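Local structure of thioredoxin-like fold domain-containing protein (Enterococcus faecalis, 1Z6M) at residues N15-E24 against V57-K67; V81-S89 against L124-V135. The protein is of unknown function but has a thioredoxin-like fold with a CxxC motif at a helix start, consistent with a role in thiol-disulfide chemistry. All coordinates share one frame; numbering follows the deposited sequence.

How the contacts relate
Contact 1 (15-24 with 57-67) comes first along the chain and closes before contact 2 (81-89 with 124-135) opens; their centres are about 18 Å apart. Contact 1 pairs the outermost strand 20-22 with strand 62-68 of the mixed five-stranded sheet. Contact 2 lies among the helices inserted after that strand, joining the end of helix 77-83 to the loop that leads into helix 132-145. The two meet where Y88 CE2 packs 3.8 Å from L20 N, while L134 approaches T18 and G19. Helix 91-103 packs on both, and helix 132-145 begins in contact 2 and covers contact 1 farther along, so sheet edge and helical part are packed as one body.

Contact 1 of 2, residues N15-E24 against V57-K67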
loop_
_atom_site.group_PDB
_atom_site.type_symbol
_atom_site.label_atom_id
_atom_site.label_comp_id
_atom_site.label_asym_id
_atom_site.label_seq_id
_atom_site.Cartn_x
_atom_site.Cartn_y
_atom_site.Cartn_z
ATOM N N ASN A 15 2.386 11.903 5.573
ATOM C CA ASN A 15 1.819 11.920 6.913
ATOM C C ASN A 15 1.387 10.524 7.341
ATOM O O ASN A 15 1.294 9.606 6.519
ATOM C CB ASN A 15 0.654 12.921 6.997
ATOM C CG ASN A 15 -0.529 12.512 6.122
ATOM O OD1 ASN A 15 -1.196 11.507 6.386
ATOM N ND2 ASN A 15 -0.780 13.280 5.064
ATOM N N THR A 16 1.127 10.379 8.633
ATOM C CA THR A 16 0.686 9.113 9.199
ATOM C C THR A 16 -0.814 9.114 9.480
ATOM O O THR A 16 -1.297 8.308 10.274
ATOM C CB THR A 16 1.452 8.800 10.491
ATOM O OG1 THR A 16 1.214 9.844 11.444
ATOM C CG2 THR A 16 2.941 8.719 10.199
ATOM N N GLU A 17 -1.547 9.996 8.806
ATOM C CA GLU A 17 -2.987 10.135 9.022
ATOM C C GLU A 17 -3.837 9.447 7.960
ATOM O O GLU A 17 -4.719 8.654 8.291
ATOM C CB GLU A 17 -3.362 11.613 9.118
ATOM C CG GLU A 17 -2.801 12.307 10.339
ATOM C CD GLU A 17 -3.364 11.767 11.644
ATOM O OE1 GLU A 17 -4.594 11.542 11.721
ATOM O OE2 GLU A 17 -2.570 11.578 12.598
ATOM N N THR A 18 -3.581 9.756 6.693
ATOM C CA THR A 18 -4.430 9.258 5.621
ATOM C C THR A 18 -4.106 7.812 5.299
ATOM O O THR A 18 -2.938 7.474 5.068
ATOM C CB THR A 18 -4.240 10.103 4.360
ATOM O OG1 THR A 18 -4.510 11.467 4.676
ATOM C CG2 THR A 18 -5.186 9.648 3.262
ATOM N N GLY A 19 -5.132 6.968 5.248
ATOM C CA GLY A 19 -4.927 5.609 4.785
ATOM C C GLY A 19 -5.345 4.538 5.750
ATOM O O GLY A 19 -6.069 4.796 6.708
ATOM N N LEU A 20 -4.918 3.316 5.466
ATOM C CA LEU A 20 -5.277 2.161 6.265
ATOM C C LEU A 20 -4.244 1.973 7.365
ATOM O O LEU A 20 -3.061 1.794 7.078
ATOM C CB LEU A 20 -5.317 0.926 5.362
ATOM C CG LEU A 20 -5.573 -0.436 6.002
ATOM C CD1 LEU A 20 -6.937 -0.470 6.679
ATOM C CD2 LEU A 20 -5.464 -1.534 4.955
ATOM N N HIS A 21 -4.691 2.018 8.618
ATOM C CA HIS A 21 -3.786 1.877 9.759
ATOM C C HIS A 21 -3.784 0.452 10.269
ATOM O O HIS A 21 -4.833 -0.073 10.630
ATOM C CB HIS A 21 -4.209 2.808 10.888
ATOM C CG HIS A 21 -4.026 4.251 10.564
ATOM N ND1 HIS A 21 -4.861 4.931 9.704
ATOM C CD2 HIS A 21 -3.114 5.151 10.996
ATOM C CE1 HIS A 21 -4.461 6.187 9.613
ATOM N NE2 HIS A 21 -3.393 6.340 10.371
ATOM N N ILE A 22 -2.604 -0.149 10.316
ATOM C CA ILE A 22 -2.426 -1.509 10.839
ATOM C C ILE A 22 -1.477 -1.424 12.022
ATOM O O ILE A 22 -0.346 -0.968 11.877
ATOM C CB ILE A 22 -1.827 -2.469 9.768
ATOM C CG1 ILE A 22 -2.710 -2.550 8.514
ATOM C CG2 ILE A 22 -1.536 -3.849 10.350
ATOM C CD1 ILE A 22 -4.156 -2.984 8.759
ATOM N N GLY A 23 -1.941 -1.854 13.189
ATOM C CA GLY A 23 -1.114 -1.812 14.378
ATOM C C GLY A 23 -1.571 -0.772 15.377
ATOM O O GLY A 23 -2.597 -0.107 15.190
ATOM N N GLU A 24 -0.795 -0.630 16.440
ATOM C CA GLU A 24 -1.126 0.291 17.522
ATOM C C GLU A 24 -0.863 1.753 17.153
ATOM O O GLU A 24 0.186 2.077 16.613
ATOM C CB GLU A 24 -0.348 -0.107 18.774
ATOM C CG GLU A 24 -0.679 -1.521 19.246
ATOM C CD GLU A 24 0.203 -2.011 20.386
ATOM O OE1 GLU A 24 0.661 -1.183 21.197
ATOM O OE2 GLU A 24 0.431 -3.238 20.468
ATOM N N VAL A 57 4.230 -5.442 14.020
ATOM C CA VAL A 57 2.941 -4.856 14.351
ATOM C C VAL A 57 2.406 -5.455 15.652
ATOM O O VAL A 57 1.953 -4.732 16.541
ATOM C CB VAL A 57 1.933 -5.056 13.181
ATOM C CG1 VAL A 57 0.492 -4.867 13.641
ATOM C CG2 VAL A 57 2.271 -4.101 12.029
ATOM N N LYS A 58 2.493 -6.775 15.770
ATOM C CA LYS A 58 1.988 -7.454 16.959
ATOM C C LYS A 58 2.738 -7.040 18.221
ATOM O O LYS A 58 2.132 -6.897 19.286
ATOM C CB LYS A 58 2.060 -8.970 16.786
ATOM C CG LYS A 58 1.612 -9.753 18.026
ATOM C CD LYS A 58 0.145 -9.519 18.343
ATOM C CE LYS A 58 -0.241 -10.179 19.658
ATOM N NZ LYS A 58 -1.721 -10.305 19.799
ATOM N N SER A 59 4.047 -6.859 18.099
ATOM C CA SER A 59 4.893 -6.490 19.237
ATOM C C SER A 59 4.768 -5.018 19.663
ATOM O O SER A 59 5.385 -4.611 20.650
ATOM C CB SER A 59 6.348 -6.787 18.908
ATOM O OG SER A 59 6.819 -5.848 17.963
ATOM N N GLY A 60 4.008 -4.226 18.905
ATOM C CA GLY A 60 3.773 -2.819 19.228
ATOM C C GLY A 60 4.839 -1.861 18.719
ATOM O O GLY A 60 4.776 -0.673 18.997
ATOM N N LYS A 61 5.822 -2.379 17.984
ATOM C CA LYS A 61 6.935 -1.568 17.496
ATOM C C LYS A 61 6.540 -0.705 16.297
ATOM O O LYS A 61 6.948 0.453 16.207
ATOM C CB LYS A 61 8.139 -2.457 17.152
ATOM C CG LYS A 61 9.360 -1.736 16.603
ATOM C CD LYS A 61 10.158 -1.017 17.673
ATOM C CE LYS A 61 11.511 -0.620 17.104
ATOM N NZ LYS A 61 12.498 -0.147 18.101
ATOM N N VAL A 62 5.743 -1.272 15.394
ATOM C CA VAL A 62 5.423 -0.638 14.121
ATOM C C VAL A 62 3.928 -0.426 13.944
ATOM O O VAL A 62 3.126 -1.308 14.260
ATOM C CB VAL A 62 5.951 -1.503 12.943
ATOM C CG1 VAL A 62 5.363 -1.057 11.598
ATOM C CG2 VAL A 62 7.471 -1.489 12.896
ATOM N N GLU A 63 3.574 0.757 13.446
ATOM C CA GLU A 63 2.259 0.998 12.864
ATOM C C GLU A 63 2.450 1.208 11.368
ATOM O O GLU A 63 3.280 2.017 10.956
ATOM C CB GLU A 63 1.611 2.247 13.458
ATOM C CG GLU A 63 0.184 2.495 12.939
ATOM C CD GLU A 63 -0.418 3.828 13.363
ATOM O OE1 GLU A 63 0.331 4.771 13.689
ATOM O OE2 GLU A 63 -1.667 3.938 13.358
ATOM N N ARG A 64 1.690 0.475 10.561
ATOM C CA ARG A 64 1.732 0.663 9.114
ATOM C C ARG A 64 0.615 1.593 8.715
ATOM O O ARG A 64 -0.509 1.483 9.225
ATOM C CB ARG A 64 1.553 -0.658 8.381
ATOM C CG ARG A 64 2.591 -1.712 8.742
ATOM C CD ARG A 64 2.184 -3.073 8.206
ATOM N NE ARG A 64 2.311 -3.115 6.752
ATOM C CZ ARG A 64 1.987 -4.161 5.997
ATOM N NH1 ARG A 64 1.476 -5.257 6.544
ATOM N NH2 ARG A 64 2.168 -4.103 4.681
ATOM N N ILE A 65 0.936 2.513 7.802
ATOM C CA ILE A 65 -0.072 3.382 7.203
ATOM C C ILE A 65 -0.021 3.140 5.701
ATOM O O ILE A 65 0.889 3.587 5.000
ATOM C CB ILE A 65 0.109 4.882 7.551
ATOM C CG1 ILE A 65 0.205 5.095 9.066
ATOM C CG2 ILE A 65 -1.050 5.686 6.975
ATOM C CD1 ILE A 65 1.644 5.083 9.613
ATOM N N ILE A 66 -1.008 2.384 5.230
ATOM C CA ILE A 66 -1.030 1.897 3.861
ATOM C C ILE A 66 -1.864 2.847 3.009
ATOM O O ILE A 66 -3.070 3.026 3.265
ATOM C CB ILE A 66 -1.532 0.438 3.796
ATOM C CG1 ILE A 66 -0.585 -0.481 4.588
ATOM C CG2 ILE A 66 -1.637 -0.036 2.341
ATOM C CD1 ILE A 66 -1.150 -1.869 4.868
ATOM N N LYS A 67 -1.198 3.449 2.030
ATOM C CA LYS A 67 -1.774 4.474 1.174
ATOM C C LYS A 67 -2.003 3.888 -0.202
ATOM O O LYS A 67 -1.050 3.662 -0.951
ATOM C CB LYS A 67 -0.850 5.695 1.135
ATOM C CG LYS A 67 -0.711 6.314 2.536
ATOM C CD LYS A 67 0.259 7.470 2.570
ATOM C CE LYS A 67 0.491 7.976 3.990
ATOM N NZ LYS A 67 -0.586 8.910 4.485
HETATM O O HOH W 1 -3.491 2.279 14.299
HETATM O O HOH W 2 1.696 -2.013 16.533
HETATM O O HOH W 3 2.991 -0.020 20.855
HETATM O O HOH W 4 -0.328 -5.335 18.901
#
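K67 reaches across to the loop ahead of strand 20-22, and its chain can be followed outward. CB carries CG anti to the carbonyl carbon (chi1 -62°); CG then lies 3.6 Å from T18 O, CD runs on past the same oxygen, and CE comes up to N15 O. A bend at the last torsion (chi4 -81°) turns NZ onto two carbonyls. It meets T18 O at 2.8 Å in the carbonyl plane, on a lone pair, and N15 O at 2.9 Å from above the plane. NZ also forms a salt bridge with E141, and N15 OD1 stands 3.3 Å from it, a weak bond beside these. N15 OD1 accepts from E17 N, an Asx turn, and from T18 N, an Asx motif, bridging the loop's own backbone.

Beyond G19, strand 20-22 adds as the outermost strand, antiparallel to strand 62-68, in the mixed thioredoxin-like sheet. L20 with I66 and I22 with R64 are hydrogen-bonded pairs, exemplified by L20 N to I66 O (N-H...O angle 174°); H21 with I65 is the non-hydrogen-bonded pair between them. H21 NE2 donates to T16 O. I22 CG2 packs 4.0 Å from V57 CG1. At the far end water 2 joins E24 N to V57 O and V62 O.

Two carbonyls and a carboxylate around one buried lysine would favour its charged form, tying the loop to both the sheet and helix 132-145.

Contact 2 of 2, residues V81-S89 against L124-V135; sequences VMHHYIDYS and LGLKEQKDATLV
Three CH-pi contacts join the segments. K130 lies alongside H84 with its chain extended, and K130 CD stands 3.8 Å from the ring centroid, only 9° off the normal. L134 CD1 sits over the centre of the Y88 ring, with I86 CG2 on the opposite face. Y85 takes E128 CA over one face, displaced toward the rim, and E128 CB touches its CE2 at 3.6 Å.

Apolar contacts extend this packing: L126 CB meets Y85 CD2 at 3.8 Å, and the selenomethionine methyl M82 CE meets L124 CD1, the two side chains crossing at about a right angle.

Among polar links, Q129 N donates to H84 O at 2.8 Å, almost in line with the carbonyl bond (C=O...N 168°). Q129 CG lies between the backbone N and the carbonyl carbon (chi1 49°), which sends the extended chain over its own backbone, NE2 bonding to K127 O, while E128 OE2 accepts from K130 N. Water 6 donates to I86 O and Q129 O, water 5 spans Y85 O and K127 N, and water 7 links Y88 N to Q129 OE1. Outside the segments H84 NE2 bonds to D70 and Y85 OH to E121.

D131 OD1 accepts from L134 N (3.0 Å), an N-cap bond at the first turn of helix 132-145. This is mostly loop packing, flanked by that turn and the end of helix 77-83, consistent with the helical insertion of DsbA-type proteins, between the N-terminal and C-terminal strands of the sheet.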
loop_
_atom_site.group_PDB
_atom_site.type_symbol
_atom_site.label_atom_id
_atom_site.label_comp_id
_atom_site.label_asym_id
_atom_site.label_seq_id
_atom_site.Cartn_x
_atom_site.Cartn_y
_atom_site.Cartn_z
ATOM N N VAL A 81 -9.579 0.166 -9.231
ATOM C CA VAL A 81 -10.910 -0.361 -8.985
ATOM C C VAL A 81 -10.905 -1.130 -7.664
ATOM O O VAL A 81 -11.757 -0.900 -6.805
ATOM C CB VAL A 81 -11.383 -1.294 -10.123
ATOM C CG1 VAL A 81 -12.749 -1.895 -9.785
ATOM C CG2 VAL A 81 -11.440 -0.546 -11.459
HETATM N N MSE A 82 -9.932 -2.026 -7.491
HETATM C CA MSE A 82 -9.831 -2.809 -6.267
HETATM C C MSE A 82 -9.677 -1.963 -5.009
HETATM O O MSE A 82 -10.234 -2.301 -3.963
HETATM C CB MSE A 82 -8.686 -3.818 -6.380
HETATM C CG MSE A 82 -9.040 -5.053 -7.191
HETATM SE SE MSE A 82 -10.211 -6.181 -6.296
HETATM C CE MSE A 82 -10.558 -7.397 -7.612
ATOM N N HIS A 83 -8.938 -0.859 -5.115
ATOM C CA HIS A 83 -8.749 0.042 -3.982
ATOM C C HIS A 83 -10.064 0.555 -3.425
ATOM O O HIS A 83 -10.140 0.935 -2.257
ATOM C CB HIS A 83 -7.920 1.245 -4.395
ATOM C CG HIS A 83 -6.497 0.922 -4.711
ATOM N ND1 HIS A 83 -5.652 1.837 -5.292
ATOM C CD2 HIS A 83 -5.766 -0.200 -4.512
ATOM C CE1 HIS A 83 -4.454 1.296 -5.430
ATOM N NE2 HIS A 83 -4.499 0.057 -4.974
ATOM N N HIS A 84 -11.098 0.579 -4.259
ATOM C CA HIS A 84 -12.375 1.155 -3.855
ATOM C C HIS A 84 -13.291 0.150 -3.166
ATOM O O HIS A 84 -14.411 0.504 -2.795
ATOM C CB HIS A 84 -13.053 1.817 -5.058
ATOM C CG HIS A 84 -12.154 2.762 -5.786
ATOM N ND1 HIS A 84 -12.281 3.022 -7.132
ATOM C CD2 HIS A 84 -11.082 3.478 -5.364
ATOM C CE1 HIS A 84 -11.337 3.871 -7.503
ATOM N NE2 HIS A 84 -10.591 4.155 -6.451
ATOM N N TYR A 85 -12.798 -1.083 -2.989
ATOM C CA TYR A 85 -13.510 -2.151 -2.287
ATOM C C TYR A 85 -12.922 -2.404 -0.898
ATOM O O TYR A 85 -13.244 -3.396 -0.243
ATOM C CB TYR A 85 -13.525 -3.446 -3.133
ATOM C CG TYR A 85 -14.455 -3.343 -4.315
ATOM C CD1 TYR A 85 -14.067 -2.708 -5.494
ATOM C CD2 TYR A 85 -15.744 -3.864 -4.242
ATOM C CE1 TYR A 85 -14.937 -2.590 -6.574
ATOM C CE2 TYR A 85 -16.620 -3.754 -5.308
ATOM C CZ TYR A 85 -16.211 -3.112 -6.472
ATOM O OH TYR A 85 -17.078 -2.994 -7.536
ATOM N N ILE A 86 -12.058 -1.491 -0.456
ATOM C CA ILE A 86 -11.392 -1.601 0.824
ATOM C C ILE A 86 -12.240 -0.967 1.910
ATOM O O ILE A 86 -12.641 0.198 1.808
ATOM C CB ILE A 86 -9.961 -0.994 0.755
ATOM C CG1 ILE A 86 -9.057 -1.903 -0.092
ATOM C CG2 ILE A 86 -9.382 -0.749 2.151
ATOM C CD1 ILE A 86 -8.705 -3.246 0.548
ATOM N N ASP A 87 -12.510 -1.763 2.942
ATOM C CA ASP A 87 -13.333 -1.344 4.060
ATOM C C ASP A 87 -12.467 -0.687 5.116
ATOM O O ASP A 87 -11.906 -1.363 5.977
ATOM C CB ASP A 87 -14.070 -2.542 4.657
ATOM C CG ASP A 87 -15.039 -2.143 5.759
ATOM O OD1 ASP A 87 -15.110 -0.935 6.096
ATOM O OD2 ASP A 87 -15.726 -3.039 6.296
ATOM N N TYR A 88 -12.365 0.638 5.052
ATOM C CA TYR A 88 -11.519 1.377 5.981
ATOM C C TYR A 88 -12.001 1.335 7.430
ATOM O O TYR A 88 -11.231 1.634 8.340
ATOM C CB TYR A 88 -11.293 2.823 5.516
ATOM C CG TYR A 88 -10.359 2.909 4.332
ATOM C CD1 TYR A 88 -10.859 2.925 3.030
ATOM C CD2 TYR A 88 -8.978 2.941 4.511
ATOM C CE1 TYR A 88 -10.005 2.992 1.934
ATOM C CE2 TYR A 88 -8.112 3.006 3.425
ATOM C CZ TYR A 88 -8.629 3.020 2.138
ATOM O OH TYR A 88 -7.769 3.089 1.064
ATOM N N SER A 89 -13.260 0.935 7.634
ATOM C CA SER A 89 -13.838 0.816 8.978
ATOM C C SER A 89 -13.363 -0.441 9.715
ATOM O O SER A 89 -13.551 -0.562 10.931
ATOM C CB SER A 89 -15.370 0.829 8.907
ATOM O OG SER A 89 -15.878 -0.432 8.502
ATOM N N LEU A 124 -14.419 -12.128 -4.878
ATOM C CA LEU A 124 -13.810 -11.799 -3.592
ATOM C C LEU A 124 -14.831 -11.459 -2.513
ATOM O O LEU A 124 -14.478 -11.349 -1.351
ATOM C CB LEU A 124 -12.788 -10.661 -3.740
ATOM C CG LEU A 124 -11.524 -10.929 -4.568
ATOM C CD1 LEU A 124 -10.648 -9.688 -4.628
ATOM C CD2 LEU A 124 -10.746 -12.097 -3.982
ATOM N N GLY A 125 -16.095 -11.293 -2.898
ATOM C CA GLY A 125 -17.172 -11.038 -1.934
ATOM C C GLY A 125 -17.140 -9.658 -1.289
ATOM O O GLY A 125 -17.581 -9.479 -0.153
ATOM N N LEU A 126 -16.606 -8.682 -2.017
ATOM C CA LEU A 126 -16.418 -7.327 -1.498
ATOM C C LEU A 126 -17.532 -6.374 -1.945
ATOM O O LEU A 126 -18.271 -6.669 -2.887
ATOM C CB LEU A 126 -15.035 -6.795 -1.928
ATOM C CG LEU A 126 -13.817 -7.673 -1.599
ATOM C CD1 LEU A 126 -12.551 -7.085 -2.188
ATOM C CD2 LEU A 126 -13.655 -7.864 -0.094
ATOM N N LYS A 127 -17.606 -5.229 -1.284
ATOM C CA LYS A 127 -18.616 -4.239 -1.599
ATOM C C LYS A 127 -17.977 -2.913 -1.995
ATOM O O LYS A 127 -17.061 -2.488 -1.320
ATOM C CB LYS A 127 -19.562 -4.067 -0.410
ATOM C CG LYS A 127 -20.487 -2.893 -0.505
ATOM C CD LYS A 127 -21.660 -3.168 -1.446
ATOM C CE LYS A 127 -22.534 -1.942 -1.649
ATOM N NZ LYS A 127 -21.747 -0.717 -1.506
ATOM N N GLU A 128 -18.461 -2.302 -3.070
ATOM C CA GLU A 128 -17.892 -1.039 -3.552
ATOM C C GLU A 128 -18.145 0.046 -2.520
ATOM O O GLU A 128 -19.263 0.179 -2.026
ATOM C CB GLU A 128 -18.489 -0.652 -4.910
ATOM C CG GLU A 128 -17.766 0.503 -5.624
ATOM C CD GLU A 128 -18.191 1.882 -5.138
ATOM O OE1 GLU A 128 -19.371 2.063 -4.744
ATOM O OE2 GLU A 128 -17.339 2.791 -5.154
ATOM N N GLN A 129 -17.101 0.804 -2.191
ATOM C CA GLN A 129 -17.200 1.854 -1.184
ATOM C C GLN A 129 -16.100 2.887 -1.344
ATOM O O GLN A 129 -15.384 3.196 -0.388
ATOM C CB GLN A 129 -17.183 1.254 0.225
ATOM C CG GLN A 129 -16.061 0.243 0.488
ATOM C CD GLN A 129 -16.320 -0.573 1.733
ATOM O OE1 GLN A 129 -16.228 -0.070 2.855
ATOM N NE2 GLN A 129 -16.670 -1.838 1.542
ATOM N N LYS A 130 -15.987 3.438 -2.550
ATOM C CA LYS A 130 -14.958 4.444 -2.826
ATOM C C LYS A 130 -15.075 5.600 -1.831
ATOM O O LYS A 130 -16.169 6.109 -1.585
ATOM C CB LYS A 130 -15.065 4.960 -4.264
ATOM C CG LYS A 130 -13.947 5.919 -4.692
ATOM C CD LYS A 130 -14.074 6.273 -6.171
ATOM C CE LYS A 130 -13.074 7.328 -6.614
ATOM N NZ LYS A 130 -13.376 7.762 -8.012
ATOM N N ASP A 131 -13.948 5.982 -1.237
ATOM C CA ASP A 131 -13.873 7.205 -0.440
ATOM C C ASP A 131 -13.125 8.215 -1.306
ATOM O O ASP A 131 -11.892 8.213 -1.363
ATOM C CB ASP A 131 -13.149 6.940 0.889
ATOM C CG ASP A 131 -13.060 8.172 1.777
ATOM O OD1 ASP A 131 -13.123 9.304 1.258
ATOM O OD2 ASP A 131 -12.907 8.001 3.009
ATOM N N ALA A 132 -13.875 9.043 -2.029
ATOM C CA ALA A 132 -13.273 9.951 -3.011
ATOM C C ALA A 132 -12.273 10.908 -2.369
ATOM O O ALA A 132 -11.234 11.224 -2.959
ATOM C CB ALA A 132 -14.354 10.720 -3.758
ATOM N N THR A 133 -12.565 11.345 -1.156
ATOM C CA THR A 133 -11.697 12.277 -0.445
ATOM C C THR A 133 -10.375 11.577 -0.090
ATOM O O THR A 133 -9.311 12.136 -0.252
ATOM C CB THR A 133 -12.396 12.881 0.791
ATOM O OG1 THR A 133 -13.670 13.399 0.391
ATOM C CG2 THR A 133 -11.569 14.018 1.382
ATOM N N LEU A 134 -10.471 10.349 0.389
ATOM C CA LEU A 134 -9.270 9.591 0.703
ATOM C C LEU A 134 -8.437 9.325 -0.552
ATOM O O LEU A 134 -7.213 9.510 -0.537
ATOM C CB LEU A 134 -9.624 8.287 1.410
ATOM C CG LEU A 134 -8.462 7.457 1.956
ATOM C CD1 LEU A 134 -8.893 6.683 3.196
ATOM C CD2 LEU A 134 -7.915 6.507 0.884
ATOM N N VAL A 135 -9.085 8.893 -1.635
ATOM C CA VAL A 135 -8.391 8.638 -2.898
ATOM C C VAL A 135 -7.622 9.880 -3.340
ATOM O O VAL A 135 -6.436 9.790 -3.695
ATOM C CB VAL A 135 -9.368 8.176 -4.015
ATOM C CG1 VAL A 135 -8.716 8.214 -5.392
ATOM C CG2 VAL A 135 -9.894 6.773 -3.708
HETATM O O HOH W 5 -15.563 -4.679 0.760
HETATM O O HOH W 6 -12.755 2.025 -0.152
HETATM O O HOH W 7 -14.682 2.003 3.735
#